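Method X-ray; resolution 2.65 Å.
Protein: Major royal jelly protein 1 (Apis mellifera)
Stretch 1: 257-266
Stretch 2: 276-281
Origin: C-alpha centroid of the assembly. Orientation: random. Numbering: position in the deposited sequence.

Stretch 1, residues 257-266: ALSPMTNNLY
Stretch 2, residues 276-281: YYVNTE

The carbonyl of Asn-263 is the pivot of this contact: just where the antiparallel pairing of strands ends, its O accepts two hydrogen bonds from one residue, Thr-280 OG1 at 2.8 Å and Thr-280 N at 3.1 Å. Asn-263 has a left-handed backbone, phi/psi 64/15, at the close of the turn in stretch 1. Thr-280, at -94/-10 with chi1 p (56°), has already left its strand, and its rotamer places the hydroxyl beside its own amide.

Beyond this clamp, 264-266 and 276-279 run antiparallel, their axes at 154° and 4.5 Å apart at closest approach. The register pairs Asn-264 with Asn-279, Leu-265 with Val-278 and Tyr-266 with Tyr-277. Leu-265 and Val-278 form the hydrogen-bonded pair, CA to CA 5.4 Å: Leu-265 N donates to Val-278 O at 2.9 Å, and Val-278 N to Leu-265 O at 3.2 Å, both nearly straight. The flanking non-hydrogen-bonded pairs draw closer, with CA atoms 4.3 Å apart for Asn-264 and Asn-279 and 4.2 Å for Tyr-266 and Tyr-277. There Tyr-277 CA lies 3.4 Å from Leu-265 O, and Tyr-266 CA 3.6 Å from Tyr-276 O, as CA-H...O contacts.

Alternation sorts the side chains. Leu-265 (t, p) and Val-278 (p) share an apolar face, Leu-265 CB 4.0 Å from Val-278 CG1. The Thr-280 methyl extends this patch, its CG2 4.0 Å from both Leu-265 CB and Leu-258 CD1, so this one side chain serves the clamp with its hydroxyl and the greasy face with its methyl.

The other face carries Asn-264, Tyr-266, Tyr-277 and Asn-279. Tyr-266 (m, chi2 -87°) and Tyr-277 (p, chi2 99°) meet obliquely, ring centroids 5.1 Å apart and planes at 44°, with Tyr-266 CD1 3.5 Å from Tyr-277 CB. Asn-264 (m, chi2 -38°) sets its CG 3.3 Å from Tyr-277 CD1, and its OD1 accepts a weak bond from Asn-279 ND2 at 3.3 Å. Asn-279 (t, chi2 -69°) uses its other amide atom, OD1, to accept from Glu-281 N at 2.7 Å, a capping bond at the turn into the following helix.

Stretch 1 is itself a hairpin. Ala-257 N bonds to Tyr-266 O at 3.0 Å and Tyr-266 N to Ala-257 O at 2.9 Å, while Ser-259 OG accepts from Thr-262 N at 3.0 Å, bracing the loop that delivers Asn-263.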

# COMPACT_ATOMS: atom_id res chain seq x y z
N ALA A 257 -7.63 19.64 -38.69
CA ALA A 257 -6.80 18.98 -37.70
C ALA A 257 -5.38 19.50 -37.73
O ALA A 257 -4.68 19.33 -38.73
CB ALA A 257 -6.78 17.48 -37.93
N LEU A 258 -4.95 20.10 -36.63
CA LEU A 258 -3.61 20.65 -36.48
C LEU A 258 -2.65 19.57 -36.00
O LEU A 258 -2.91 18.91 -35.01
CB LEU A 258 -3.66 21.78 -35.46
CG LEU A 258 -2.42 22.64 -35.27
CD1 LEU A 258 -2.07 23.35 -36.56
CD2 LEU A 258 -2.72 23.64 -34.17
N SER A 259 -1.54 19.39 -36.71
CA SER A 259 -0.46 18.50 -36.27
C SER A 259 0.34 19.17 -35.17
O SER A 259 0.92 20.22 -35.41
CB SER A 259 0.47 18.13 -37.41
OG SER A 259 1.64 17.49 -36.93
N PRO A 260 0.39 18.57 -33.96
CA PRO A 260 1.28 19.13 -32.93
C PRO A 260 2.77 19.04 -33.24
O PRO A 260 3.54 19.74 -32.61
CB PRO A 260 0.97 18.26 -31.70
CG PRO A 260 -0.34 17.64 -31.95
CD PRO A 260 -0.37 17.42 -33.44
N MET A 261 3.18 18.18 -34.17
CA MET A 261 4.60 17.99 -34.52
C MET A 261 5.05 18.84 -35.72
O MET A 261 6.15 19.36 -35.69
CB MET A 261 4.91 16.48 -34.71
CG MET A 261 5.98 16.14 -35.76
SD MET A 261 6.14 14.36 -36.06
CE MET A 261 6.24 13.69 -34.41
N THR A 262 4.22 18.97 -36.75
CA THR A 262 4.58 19.71 -37.98
C THR A 262 3.96 21.10 -38.11
O THR A 262 4.37 21.87 -38.99
CB THR A 262 4.23 18.92 -39.25
OG1 THR A 262 2.82 18.92 -39.45
CG2 THR A 262 4.73 17.50 -39.16
N ASN A 263 2.94 21.41 -37.30
CA ASN A 263 2.17 22.66 -37.43
C ASN A 263 1.36 22.80 -38.73
O ASN A 263 0.90 23.89 -39.07
CB ASN A 263 3.06 23.90 -37.21
CG ASN A 263 3.77 23.87 -35.87
OD1 ASN A 263 3.29 24.46 -34.91
ND2 ASN A 263 4.90 23.16 -35.79
N ASN A 264 1.18 21.70 -39.47
CA ASN A 264 0.28 21.70 -40.62
C ASN A 264 -1.15 21.59 -40.15
O ASN A 264 -1.47 20.71 -39.37
CB ASN A 264 0.58 20.54 -41.54
CG ASN A 264 1.96 20.62 -42.12
OD1 ASN A 264 2.46 21.70 -42.47
ND2 ASN A 264 2.59 19.46 -42.27
N LEU A 265 -2.00 22.51 -40.59
CA LEU A 265 -3.44 22.42 -40.40
C LEU A 265 -4.02 21.67 -41.60
O LEU A 265 -4.22 22.25 -42.67
CB LEU A 265 -4.06 23.81 -40.28
CG LEU A 265 -5.57 23.90 -40.20
CD1 LEU A 265 -6.05 23.24 -38.93
CD2 LEU A 265 -5.98 25.36 -40.27
N TYR A 266 -4.25 20.37 -41.42
CA TYR A 266 -4.85 19.52 -42.47
C TYR A 266 -6.34 19.81 -42.56
O TYR A 266 -6.96 20.14 -41.56
CB TYR A 266 -4.63 18.04 -42.19
CG TYR A 266 -3.18 17.65 -42.21
CD1 TYR A 266 -2.55 17.29 -43.40
CD2 TYR A 266 -2.44 17.65 -41.04
CE1 TYR A 266 -1.20 16.94 -43.42
CE2 TYR A 266 -1.11 17.29 -41.04
CZ TYR A 266 -0.49 16.94 -42.23
OH TYR A 266 0.84 16.60 -42.22
N TYR A 276 -5.77 18.29 -48.31
CA TYR A 276 -4.93 19.49 -48.37
C TYR A 276 -4.36 19.81 -47.00
O TYR A 276 -4.76 19.22 -46.01
CB TYR A 276 -5.75 20.70 -48.81
CG TYR A 276 -6.46 20.53 -50.12
CD1 TYR A 276 -5.76 20.15 -51.26
CD2 TYR A 276 -7.83 20.75 -50.24
CE1 TYR A 276 -6.39 20.01 -52.49
CE2 TYR A 276 -8.48 20.57 -51.46
CZ TYR A 276 -7.75 20.23 -52.58
OH TYR A 276 -8.40 20.07 -53.78
N TYR A 277 -3.44 20.77 -46.96
CA TYR A 277 -3.00 21.39 -45.71
C TYR A 277 -2.31 22.72 -45.92
O TYR A 277 -1.83 23.02 -47.00
CB TYR A 277 -2.10 20.45 -44.91
CG TYR A 277 -0.73 20.13 -45.49
CD1 TYR A 277 0.41 20.80 -45.05
CD2 TYR A 277 -0.57 19.11 -46.42
CE1 TYR A 277 1.66 20.49 -45.55
CE2 TYR A 277 0.69 18.80 -46.94
CZ TYR A 277 1.80 19.49 -46.49
OH TYR A 277 3.06 19.21 -46.97
N VAL A 278 -2.28 23.52 -44.85
CA VAL A 278 -1.56 24.79 -44.81
C VAL A 278 -0.64 24.78 -43.60
O VAL A 278 -1.09 24.45 -42.51
CB VAL A 278 -2.53 25.99 -44.76
CG1 VAL A 278 -3.37 26.03 -43.49
CG2 VAL A 278 -1.80 27.30 -44.90
N ASN A 279 0.64 25.11 -43.78
CA ASN A 279 1.50 25.30 -42.62
C ASN A 279 1.12 26.61 -41.93
O ASN A 279 0.85 27.62 -42.60
CB ASN A 279 2.99 25.30 -42.97
CG ASN A 279 3.88 25.24 -41.73
OD1 ASN A 279 3.95 26.19 -40.94
ND2 ASN A 279 4.54 24.11 -41.54
N THR A 280 1.11 26.59 -40.60
CA THR A 280 0.66 27.71 -39.80
C THR A 280 1.79 28.65 -39.34
O THR A 280 1.49 29.73 -38.83
CB THR A 280 -0.12 27.23 -38.56
OG1 THR A 280 0.69 26.33 -37.80
CG2 THR A 280 -1.39 26.52 -38.97
N GLU A 281 3.06 28.28 -39.52
CA GLU A 281 4.16 29.25 -39.32
C GLU A 281 3.99 30.51 -40.20
O GLU A 281 4.37 31.60 -39.81
CB GLU A 281 5.53 28.59 -39.56
CG GLU A 281 5.87 27.47 -38.59